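Local structure of protein CT_858 (Chlamydia trachomatis, 3DOR) at residues 43-46 against 47-51; 7-10 against 11-14; 32-36 against 37-41. The protein probably acts as a serine-type endopeptidase, the secreted chlamydial protease CPAF, and is a dimer in its mature form. One frame throughout, in Å; residues are numbered along the deposited sequence.

How the interactions relate
All three interactions belong to the helical N-terminal part of the chain and lie on the same side of its centre. Interaction 2 comes first, in helix 2-20; interaction 3 follows at the start of helix 36-48, and interaction 1 ends that helix. The centres of interactions 1 and 2 are about 12 Å apart, those of interactions 2 and 3 about 15 Å, and those of interactions 1 and 3 about 16 Å. The two helices pack along each other: Leu11 reaches Ala43 and Gln44 with CD1 and Ser40 with CD2, while Ala7 meets Leu47. Helix 55-67 touches all three, and interaction 2 also reaches the second subunit, so this helical layer connects with the dimer contact.

Interaction 1: residues 43-46 against 47-51; sequences AQQK and LRTQE
Arg48 lays its CB and CG over the carbonyl oxygen of Gln44, CG coming within 3.3 Å of Gln44 O, the two residues being an i, i+4 pair on the last turn of helix 36-48. The two side chains run side by side and point the same way. Gln44 OE1 stands at the edge of the guanidinium, in its plane, 3.4 Å from Arg48 NH1, although the amide and guanidinium planes are turned 54° apart. In both residues CG lies beside the backbone N, which sends the chains in a common direction. Gln44 NE2 is occupied by Ser40 OG one turn earlier.

Leu47 and Ala43 face inward, with Leu47 against Ala7 of helix 2-20 and Cys58 and Val61 of helix 55-67. Backbone bonds from Leu47 N to Ala43 O and from Arg48 N to Gln44 O keep the helix regular up to Arg48, and Thr49 is the first residue to leave helical geometry. Beyond it, CG of Gln50 comes to 3.4 Å from Lys46 O, and its side chain also touches Phe57 of helix 55-67.

At the exit, Gln45 O receives two bonds from one residue, Thr49 N at 2.8 Å and Thr49 OG1 at 3.0 Å. The donors approach from opposite faces of the carbonyl plane, the hydroxyl tilted 33° out of it. With chi1 at -55°, Thr49 OG1 lies beside its own backbone N, which turns the hydroxyl back toward the preceding turn, where Gln45 OE1 also lies 3.2 Å from Thr49 OG1, at an angle too poor for a hydrogen bond.

Interaction 2: residues 7-10 against 11-14; sequences ALQD and LSFL
Helix 2-20 is the N-terminal helix of the chain, packed between helices 36-48 and 55-67, strand 507-518 and the second subunit of the dimer, and residues 7-14 form two of its turns. Four backbone bonds of the i to i+4 kind join them: Leu11 N to Ala7 O, Ser12 N to Leu8 O, Phe13 N to Gln9 O and Leu14 N to Asp10 O, the last at 2.9 Å.

Side chains lean on the same carbonyl groups. CB of Leu11 sits 3.2 Å from Ala7 O, and CG of Leu14 comes to 3.3 Å from Asp10 O. Leu11, with CG anti to the backbone N (chi1 -159°), extends its branches toward Ala43 of helix 36-48 and toward Leu62 and Phe65 of helix 55-67. Ser12 OG lies between its own backbone N and carbonyl carbon (chi1 73°) and turns back to Gln9 O; the separation of 2.4 Å is too short to be trusted in detail. The end of Gln9 folds over toward the same hydroxyl, its NE2 3.6 Å from Ser12 OG.

CB of Phe13 rests 3.4 Å from Asp10 O, but the ring leads away, stacking on Phe13 of the second subunit and meeting Phe501 of its own chain edge-to-face. Asp10 also points away from residues 11-14, into the protein, its OD2 hydrogen-bonded to Thr505 OG1.

The chemistry thus divides: the carbonyls of residues 7-10 are taken up by the N-H groups of residues 11-14, whereas OD2 of the buried Asp10 relies on a loop hydroxyl and the Phe13 ring takes part in the aromatic contact between the subunits.

Interaction 3: residues 32-36 against 37-41; sequences LGWDL and VQSSV
Gly33 ends helix 25-32 with a positive phi, and Trp34 then sets its indole beside the first turn of the next helix: Ser39 OG comes obliquely to the ring, 3.2 Å from Trp34 NE1, without the angle needed for a hydrogen bond. With CG of Trp34 anti to the backbone N (chi1 167°), the ring is placed with Leu36 N 3.6 Å above one face of the Trp34 indole, offset toward the rim. Further out the indole rests on Lys25, Lys28 and Glu29 of helix 25-32.

Asp35 follows, the N-cap of helix 36-48. Its carboxylate oxygen OD2 accepts from Gln38 N at 2.8 Å in a fairly straight bond, met on the anti side and 23° out of the carboxylate plane. The same oxygen lies 3.1 Å from CB of Gln38. Asp35 O is gripped twice by Ser39: the backbone N comes nearly along the C=O axis, while OG bonds at 2.8 Å from above the carbonyl plane, 46° out of it. A water bridges the same turn, accepting from Asp35 N and donating to both Gln38 OE1 and Ser39 OG, so Ser39 OG donates to Asp35 O and accepts a hydrogen bond from the water.

Leu36 opens the helical turn, its carbonyl oxygen accepting from Ser40 N at 2.9 Å. CB of Ser40 packs 3.4 Å from Leu36 O, and its hydroxyl bonds to Glu15 of helix 2-20. The Leu36 side chain itself is directed to Leu18 of helix 2-20 and Phe65 of helix 55-67.

Interaction 1: residues 43-46 against 47-51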
ATOM      1  N   ALA B  43     -19.237   2.256 -22.611  1.00 41.14           N
ATOM      2  CA  ALA B  43     -17.931   1.603 -22.593  1.00 40.93           C
ATOM      3  C   ALA B  43     -18.091   0.119 -22.885  1.00 41.06           C
ATOM      4  O   ALA B  43     -17.341  -0.445 -23.677  1.00 40.07           O
ATOM      5  CB  ALA B  43     -17.258   1.796 -21.239  1.00 40.07           C
ATOM      6  N   GLN B  44     -19.075  -0.504 -22.238  1.00 42.86           N
ATOM      7  CA  GLN B  44     -19.342  -1.931 -22.426  1.00 45.59           C
ATOM      8  C   GLN B  44     -19.558  -2.245 -23.896  1.00 47.44           C
ATOM      9  O   GLN B  44     -18.977  -3.191 -24.438  1.00 47.22           O
ATOM     10  CB  GLN B  44     -20.584  -2.351 -21.638  1.00 44.19           C
ATOM     11  CG  GLN B  44     -20.443  -2.207 -20.137  1.00 45.94           C
ATOM     12  CD  GLN B  44     -21.708  -2.586 -19.403  1.00 45.98           C
ATOM     13  OE1 GLN B  44     -22.270  -3.659 -19.626  1.00 49.64           O
ATOM     14  NE2 GLN B  44     -22.164  -1.713 -18.518  1.00 44.60           N
ATOM     15  N   GLN B  45     -20.395  -1.444 -24.541  1.00 48.82           N
ATOM     16  CA  GLN B  45     -20.670  -1.648 -25.952  1.00 51.34           C
ATOM     17  C   GLN B  45     -19.417  -1.561 -26.802  1.00 50.98           C
ATOM     18  O   GLN B  45     -19.240  -2.345 -27.733  1.00 51.56           O
ATOM     19  CB  GLN B  45     -21.713  -0.651 -26.443  1.00 53.66           C
ATOM     20  CG  GLN B  45     -23.121  -1.163 -26.255  1.00 59.08           C
ATOM     21  CD  GLN B  45     -23.301  -2.537 -26.880  1.00 62.84           C
ATOM     22  OE1 GLN B  45     -23.050  -2.722 -28.075  1.00 65.45           O
ATOM     23  NE2 GLN B  45     -23.729  -3.508 -26.075  1.00 63.54           N
ATOM     24  N   LYS B  46     -18.542  -0.616 -26.487  1.00 50.58           N
ATOM     25  CA  LYS B  46     -17.314  -0.489 -27.251  1.00 51.39           C
ATOM     26  C   LYS B  46     -16.501  -1.774 -27.119  1.00 51.48           C
ATOM     27  O   LYS B  46     -15.865  -2.216 -28.071  1.00 51.45           O
ATOM     28  CB  LYS B  46     -16.501   0.717 -26.767  1.00 51.58           C
ATOM     29  CG  LYS B  46     -17.178   2.047 -27.058  1.00 56.21           C
ATOM     30  CD  LYS B  46     -16.250   3.248 -26.856  1.00 58.83           C
ATOM     31  CE  LYS B  46     -15.957   3.514 -25.389  1.00 59.95           C
ATOM     32  NZ  LYS B  46     -15.113   4.730 -25.218  1.00 61.54           N
ATOM     33  N   LEU B  47     -16.535  -2.379 -25.936  1.00 51.49           N
ATOM     34  CA  LEU B  47     -15.795  -3.612 -25.694  1.00 51.79           C
ATOM     35  C   LEU B  47     -16.484  -4.816 -26.339  1.00 53.36           C
ATOM     36  O   LEU B  47     -15.829  -5.686 -26.913  1.00 53.47           O
ATOM     37  CB  LEU B  47     -15.652  -3.855 -24.188  1.00 50.02           C
ATOM     38  CG  LEU B  47     -14.776  -2.902 -23.372  1.00 47.66           C
ATOM     39  CD1 LEU B  47     -15.018  -3.146 -21.899  1.00 47.87           C
ATOM     40  CD2 LEU B  47     -13.309  -3.108 -23.717  1.00 46.96           C
ATOM     41  N   ARG B  48     -17.810  -4.858 -26.246  1.00 55.26           N
ATOM     42  CA  ARG B  48     -18.577  -5.966 -26.807  1.00 57.08           C
ATOM     43  C   ARG B  48     -18.642  -5.983 -28.332  1.00 58.04           C
ATOM     44  O   ARG B  48     -18.640  -7.048 -28.948  1.00 57.60           O
ATOM     45  CB  ARG B  48     -19.999  -5.959 -26.246  1.00 57.01           C
ATOM     46  CG  ARG B  48     -20.089  -6.308 -24.778  1.00 59.30           C
ATOM     47  CD  ARG B  48     -21.510  -6.678 -24.414  1.00 60.80           C
ATOM     48  NE  ARG B  48     -21.550  -7.769 -23.446  1.00 63.13           N
ATOM     49  CZ  ARG B  48     -21.695  -7.607 -22.135  1.00 63.93           C
ATOM     50  NH1 ARG B  48     -21.822  -6.390 -21.622  1.00 63.71           N
ATOM     51  NH2 ARG B  48     -21.713  -8.668 -21.336  1.00 64.67           N
ATOM     52  N   THR B  49     -18.693  -4.806 -28.942  1.00 59.79           N
ATOM     53  CA  THR B  49     -18.783  -4.715 -30.393  1.00 62.02           C
ATOM     54  C   THR B  49     -17.442  -4.894 -31.102  1.00 61.97           C
ATOM     55  O   THR B  49     -17.343  -4.738 -32.316  1.00 61.53           O
ATOM     56  CB  THR B  49     -19.424  -3.374 -30.806  1.00 63.04           C
ATOM     57  OG1 THR B  49     -20.693  -3.241 -30.150  1.00 64.58           O
ATOM     58  CG2 THR B  49     -19.649  -3.318 -32.314  1.00 65.14           C
ATOM     59  N   GLN B  50     -16.409  -5.241 -30.343  1.00 63.47           N
ATOM     60  CA  GLN B  50     -15.083  -5.452 -30.915  1.00 64.21           C
ATOM     61  C   GLN B  50     -14.843  -6.913 -31.270  1.00 64.55           C
ATOM     62  O   GLN B  50     -15.260  -7.815 -30.541  1.00 63.80           O
ATOM     63  CB  GLN B  50     -14.008  -4.991 -29.935  1.00 65.37           C
ATOM     64  CG  GLN B  50     -13.548  -3.571 -30.150  1.00 66.38           C
ATOM     65  CD  GLN B  50     -12.840  -3.384 -31.478  1.00 66.93           C
ATOM     66  OE1 GLN B  50     -11.932  -4.141 -31.824  1.00 66.55           O
ATOM     67  NE2 GLN B  50     -13.246  -2.365 -32.226  1.00 66.43           N
ATOM     68  N   GLU B  51     -14.165  -7.145 -32.392  1.00 65.21           N
ATOM     69  CA  GLU B  51     -13.871  -8.505 -32.832  1.00 65.94           C
ATOM     70  C   GLU B  51     -12.985  -9.210 -31.816  1.00 64.12           C
ATOM     71  O   GLU B  51     -13.471  -9.823 -30.865  1.00 65.47           O
ATOM     72  CB  GLU B  51     -13.168  -8.491 -34.191  1.00 68.51           C
ATOM     73  CG  GLU B  51     -14.020  -7.976 -35.332  1.00 73.12           C
ATOM     74  CD  GLU B  51     -13.410  -8.277 -36.690  1.00 76.12           C
ATOM     75  OE1 GLU B  51     -13.235  -9.475 -37.011  1.00 77.26           O
ATOM     76  OE2 GLU B  51     -13.102  -7.320 -37.436  1.00 77.58           O
TER

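Interaction 2: residues 7-10 against 11-14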
ATOM      1  N   ALA B   7     -12.125  -7.459 -19.333  1.00 39.11           N
ATOM      2  CA  ALA B   7     -12.288  -6.021 -19.473  1.00 39.36           C
ATOM      3  C   ALA B   7     -13.644  -5.615 -18.922  1.00 39.32           C
ATOM      4  O   ALA B   7     -13.761  -4.630 -18.199  1.00 40.11           O
ATOM      5  CB  ALA B   7     -12.170  -5.615 -20.939  1.00 38.34           C
ATOM      6  N   LEU B   8     -14.672  -6.382 -19.267  1.00 39.91           N
ATOM      7  CA  LEU B   8     -16.017  -6.096 -18.790  1.00 39.95           C
ATOM      8  C   LEU B   8     -16.071  -6.251 -17.276  1.00 39.87           C
ATOM      9  O   LEU B   8     -16.711  -5.457 -16.577  1.00 38.75           O
ATOM     10  CB  LEU B   8     -17.024  -7.051 -19.440  1.00 41.60           C
ATOM     11  CG  LEU B   8     -17.444  -6.778 -20.891  1.00 44.03           C
ATOM     12  CD1 LEU B   8     -18.090  -8.030 -21.489  1.00 42.61           C
ATOM     13  CD2 LEU B   8     -18.418  -5.605 -20.927  1.00 41.73           C
ATOM     14  N   GLN B   9     -15.398  -7.283 -16.774  1.00 39.09           N
ATOM     15  CA  GLN B   9     -15.374  -7.546 -15.340  1.00 40.07           C
ATOM     16  C   GLN B   9     -14.735  -6.371 -14.600  1.00 39.36           C
ATOM     17  O   GLN B   9     -15.299  -5.832 -13.650  1.00 38.85           O
ATOM     18  CB  GLN B   9     -14.569  -8.814 -15.050  1.00 42.55           C
ATOM     19  CG  GLN B   9     -15.220  -9.752 -14.055  1.00 47.32           C
ATOM     20  CD  GLN B   9     -15.610  -9.062 -12.764  1.00 48.76           C
ATOM     21  OE1 GLN B   9     -14.761  -8.518 -12.056  1.00 51.28           O
ATOM     22  NE2 GLN B   9     -16.902  -9.080 -12.450  1.00 47.05           N
ATOM     23  N   ASP B  10     -13.551  -5.970 -15.045  1.00 37.76           N
ATOM     24  CA  ASP B  10     -12.853  -4.876 -14.393  1.00 39.50           C
ATOM     25  C   ASP B  10     -13.587  -3.546 -14.550  1.00 39.66           C
ATOM     26  O   ASP B  10     -13.563  -2.707 -13.647  1.00 39.46           O
ATOM     27  CB  ASP B  10     -11.411  -4.800 -14.909  1.00 38.32           C
ATOM     28  CG  ASP B  10     -10.615  -6.052 -14.567  1.00 38.34           C
ATOM     29  OD1 ASP B  10     -10.748  -6.541 -13.423  1.00 40.04           O
ATOM     30  OD2 ASP B  10      -9.856  -6.549 -15.426  1.00 37.34           O
ATOM     31  N   LEU B  11     -14.260  -3.368 -15.683  1.00 39.16           N
ATOM     32  CA  LEU B  11     -15.022  -2.148 -15.921  1.00 38.54           C
ATOM     33  C   LEU B  11     -16.117  -2.112 -14.864  1.00 37.53           C
ATOM     34  O   LEU B  11     -16.341  -1.090 -14.211  1.00 37.81           O
ATOM     35  CB  LEU B  11     -15.670  -2.174 -17.311  1.00 39.47           C
ATOM     36  CG  LEU B  11     -16.091  -0.859 -17.984  1.00 41.55           C
ATOM     37  CD1 LEU B  11     -17.032  -1.179 -19.131  1.00 41.94           C
ATOM     38  CD2 LEU B  11     -16.775   0.073 -17.012  1.00 41.09           C
ATOM     39  N   SER B  12     -16.791  -3.243 -14.687  1.00 36.64           N
ATOM     40  CA  SER B  12     -17.872  -3.320 -13.715  1.00 36.15           C
ATOM     41  C   SER B  12     -17.355  -3.012 -12.320  1.00 34.88           C
ATOM     42  O   SER B  12     -18.064  -2.430 -11.501  1.00 34.20           O
ATOM     43  CB  SER B  12     -18.527  -4.707 -13.731  1.00 37.48           C
ATOM     44  OG  SER B  12     -17.686  -5.680 -13.134  1.00 39.35           O
ATOM     45  N   PHE B  13     -16.120  -3.414 -12.038  1.00 35.37           N
ATOM     46  CA  PHE B  13     -15.555  -3.128 -10.728  1.00 34.62           C
ATOM     47  C   PHE B  13     -15.334  -1.621 -10.585  1.00 34.25           C
ATOM     48  O   PHE B  13     -15.686  -1.027  -9.562  1.00 34.09           O
ATOM     49  CB  PHE B  13     -14.229  -3.864 -10.526  1.00 35.35           C
ATOM     50  CG  PHE B  13     -13.617  -3.630  -9.171  1.00 35.78           C
ATOM     51  CD1 PHE B  13     -14.312  -3.976  -8.013  1.00 35.01           C
ATOM     52  CD2 PHE B  13     -12.358  -3.052  -9.052  1.00 36.52           C
ATOM     53  CE1 PHE B  13     -13.762  -3.750  -6.749  1.00 36.97           C
ATOM     54  CE2 PHE B  13     -11.792  -2.821  -7.794  1.00 37.80           C
ATOM     55  CZ  PHE B  13     -12.495  -3.172  -6.639  1.00 37.18           C
ATOM     56  N   LEU B  14     -14.758  -1.001 -11.612  1.00 33.42           N
ATOM     57  CA  LEU B  14     -14.517   0.438 -11.574  1.00 33.78           C
ATOM     58  C   LEU B  14     -15.828   1.183 -11.402  1.00 33.85           C
ATOM     59  O   LEU B  14     -15.930   2.093 -10.587  1.00 33.88           O
ATOM     60  CB  LEU B  14     -13.841   0.910 -12.855  1.00 33.20           C
ATOM     61  CG  LEU B  14     -12.443   0.383 -13.144  1.00 33.43           C
ATOM     62  CD1 LEU B  14     -11.951   1.047 -14.424  1.00 33.32           C
ATOM     63  CD2 LEU B  14     -11.498   0.676 -11.974  1.00 31.76           C
TER

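Interaction 3: residues 32-36 against 37-41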
ATOM      1  N   LEU B  32     -21.062  18.342 -15.888  1.00 30.60           N
ATOM      2  CA  LEU B  32     -20.854  17.735 -17.200  1.00 31.15           C
ATOM      3  C   LEU B  32     -22.116  17.128 -17.827  1.00 33.23           C
ATOM      4  O   LEU B  32     -22.133  16.850 -19.023  1.00 32.54           O
ATOM      5  CB  LEU B  32     -19.812  16.622 -17.104  1.00 30.31           C
ATOM      6  CG  LEU B  32     -18.437  16.917 -16.504  1.00 29.45           C
ATOM      7  CD1 LEU B  32     -17.644  15.624 -16.456  1.00 26.55           C
ATOM      8  CD2 LEU B  32     -17.707  17.957 -17.344  1.00 28.12           C
ATOM      9  N   GLY B  33     -23.162  16.919 -17.031  1.00 35.10           N
ATOM     10  CA  GLY B  33     -24.360  16.294 -17.569  1.00 36.68           C
ATOM     11  C   GLY B  33     -24.006  14.826 -17.738  1.00 37.59           C
ATOM     12  O   GLY B  33     -24.617  14.077 -18.508  1.00 36.44           O
ATOM     13  N   TRP B  34     -22.981  14.426 -16.992  1.00 35.73           N
ATOM     14  CA  TRP B  34     -22.467  13.070 -17.002  1.00 34.72           C
ATOM     15  C   TRP B  34     -23.399  12.108 -16.265  1.00 36.06           C
ATOM     16  O   TRP B  34     -24.074  12.495 -15.309  1.00 37.80           O
ATOM     17  CB  TRP B  34     -21.088  13.077 -16.342  1.00 34.13           C
ATOM     18  CG  TRP B  34     -20.538  11.740 -15.993  1.00 31.57           C
ATOM     19  CD1 TRP B  34     -19.799  10.918 -16.791  1.00 31.90           C
ATOM     20  CD2 TRP B  34     -20.654  11.080 -14.727  1.00 31.68           C
ATOM     21  NE1 TRP B  34     -19.441   9.782 -16.096  1.00 32.95           N
ATOM     22  CE2 TRP B  34     -19.957   9.856 -14.830  1.00 32.29           C
ATOM     23  CE3 TRP B  34     -21.284  11.403 -13.518  1.00 32.74           C
ATOM     24  CZ2 TRP B  34     -19.864   8.955 -13.760  1.00 30.38           C
ATOM     25  CZ3 TRP B  34     -21.192  10.503 -12.452  1.00 31.67           C
ATOM     26  CH2 TRP B  34     -20.487   9.294 -12.585  1.00 31.04           C
ATOM     27  N   ASP B  35     -23.433  10.857 -16.716  1.00 36.13           N
ATOM     28  CA  ASP B  35     -24.261   9.830 -16.087  1.00 37.77           C
ATOM     29  C   ASP B  35     -23.475   8.533 -16.035  1.00 37.64           C
ATOM     30  O   ASP B  35     -23.069   7.997 -17.067  1.00 37.32           O
ATOM     31  CB  ASP B  35     -25.557   9.583 -16.864  1.00 40.48           C
ATOM     32  CG  ASP B  35     -26.410   8.492 -16.227  1.00 41.36           C
ATOM     33  OD1 ASP B  35     -27.035   8.755 -15.175  1.00 39.91           O
ATOM     34  OD2 ASP B  35     -26.433   7.364 -16.763  1.00 43.69           O
ATOM     35  N   LEU B  36     -23.283   8.027 -14.823  1.00 37.93           N
ATOM     36  CA  LEU B  36     -22.523   6.807 -14.602  1.00 38.60           C
ATOM     37  C   LEU B  36     -22.977   5.582 -15.400  1.00 39.47           C
ATOM     38  O   LEU B  36     -22.216   5.043 -16.198  1.00 39.36           O
ATOM     39  CB  LEU B  36     -22.509   6.481 -13.105  1.00 37.39           C
ATOM     40  CG  LEU B  36     -21.746   5.214 -12.698  1.00 38.55           C
ATOM     41  CD1 LEU B  36     -20.403   5.123 -13.423  1.00 38.15           C
ATOM     42  CD2 LEU B  36     -21.544   5.228 -11.200  1.00 37.44           C
ATOM     43  N   VAL B  37     -24.209   5.142 -15.180  1.00 41.55           N
ATOM     44  CA  VAL B  37     -24.730   3.971 -15.883  1.00 42.82           C
ATOM     45  C   VAL B  37     -24.563   4.101 -17.393  1.00 42.61           C
ATOM     46  O   VAL B  37     -24.044   3.201 -18.049  1.00 42.23           O
ATOM     47  CB  VAL B  37     -26.227   3.749 -15.558  1.00 43.97           C
ATOM     48  CG1 VAL B  37     -26.753   2.531 -16.311  1.00 45.72           C
ATOM     49  CG2 VAL B  37     -26.407   3.564 -14.061  1.00 44.23           C
ATOM     50  N   GLN B  38     -24.995   5.230 -17.940  1.00 43.05           N
ATOM     51  CA  GLN B  38     -24.891   5.474 -19.376  1.00 43.76           C
ATOM     52  C   GLN B  38     -23.448   5.453 -19.906  1.00 43.44           C
ATOM     53  O   GLN B  38     -23.181   4.892 -20.972  1.00 42.71           O
ATOM     54  CB  GLN B  38     -25.574   6.802 -19.710  1.00 46.55           C
ATOM     55  CG  GLN B  38     -25.557   7.159 -21.180  1.00 53.37           C
ATOM     56  CD  GLN B  38     -24.523   8.213 -21.505  1.00 57.36           C
ATOM     57  OE1 GLN B  38     -24.634   9.363 -21.072  1.00 60.94           O
ATOM     58  NE2 GLN B  38     -23.504   7.828 -22.267  1.00 59.30           N
ATOM     59  N   SER B  39     -22.515   6.060 -19.173  1.00 42.09           N
ATOM     60  CA  SER B  39     -21.113   6.060 -19.603  1.00 41.92           C
ATOM     61  C   SER B  39     -20.604   4.622 -19.562  1.00 40.76           C
ATOM     62  O   SER B  39     -19.819   4.198 -20.409  1.00 41.06           O
ATOM     63  CB  SER B  39     -20.248   6.918 -18.669  1.00 42.23           C
ATOM     64  OG  SER B  39     -20.715   8.255 -18.596  1.00 44.30           O
ATOM     65  N   SER B  40     -21.048   3.878 -18.557  1.00 39.99           N
ATOM     66  CA  SER B  40     -20.638   2.489 -18.414  1.00 41.75           C
ATOM     67  C   SER B  40     -21.189   1.667 -19.578  1.00 41.45           C
ATOM     68  O   SER B  40     -20.450   0.942 -20.252  1.00 40.52           O
ATOM     69  CB  SER B  40     -21.147   1.921 -17.092  1.00 41.47           C
ATOM     70  OG  SER B  40     -20.653   0.607 -16.894  1.00 44.57           O
ATOM     71  N   VAL B  41     -22.492   1.785 -19.810  1.00 40.40           N
ATOM     72  CA  VAL B  41     -23.133   1.062 -20.899  1.00 42.27           C
ATOM     73  C   VAL B  41     -22.427   1.349 -22.214  1.00 42.09           C
ATOM     74  O   VAL B  41     -22.247   0.456 -23.043  1.00 43.20           O
ATOM     75  CB  VAL B  41     -24.625   1.445 -21.021  1.00 42.43           C
ATOM     76  CG1 VAL B  41     -25.172   1.025 -22.379  1.00 43.59           C
ATOM     77  CG2 VAL B  41     -25.414   0.763 -19.917  1.00 41.80           C
TER
HETATM   78  O   HOH W   1     -22.434  10.273 -19.534  1.00 45.44           O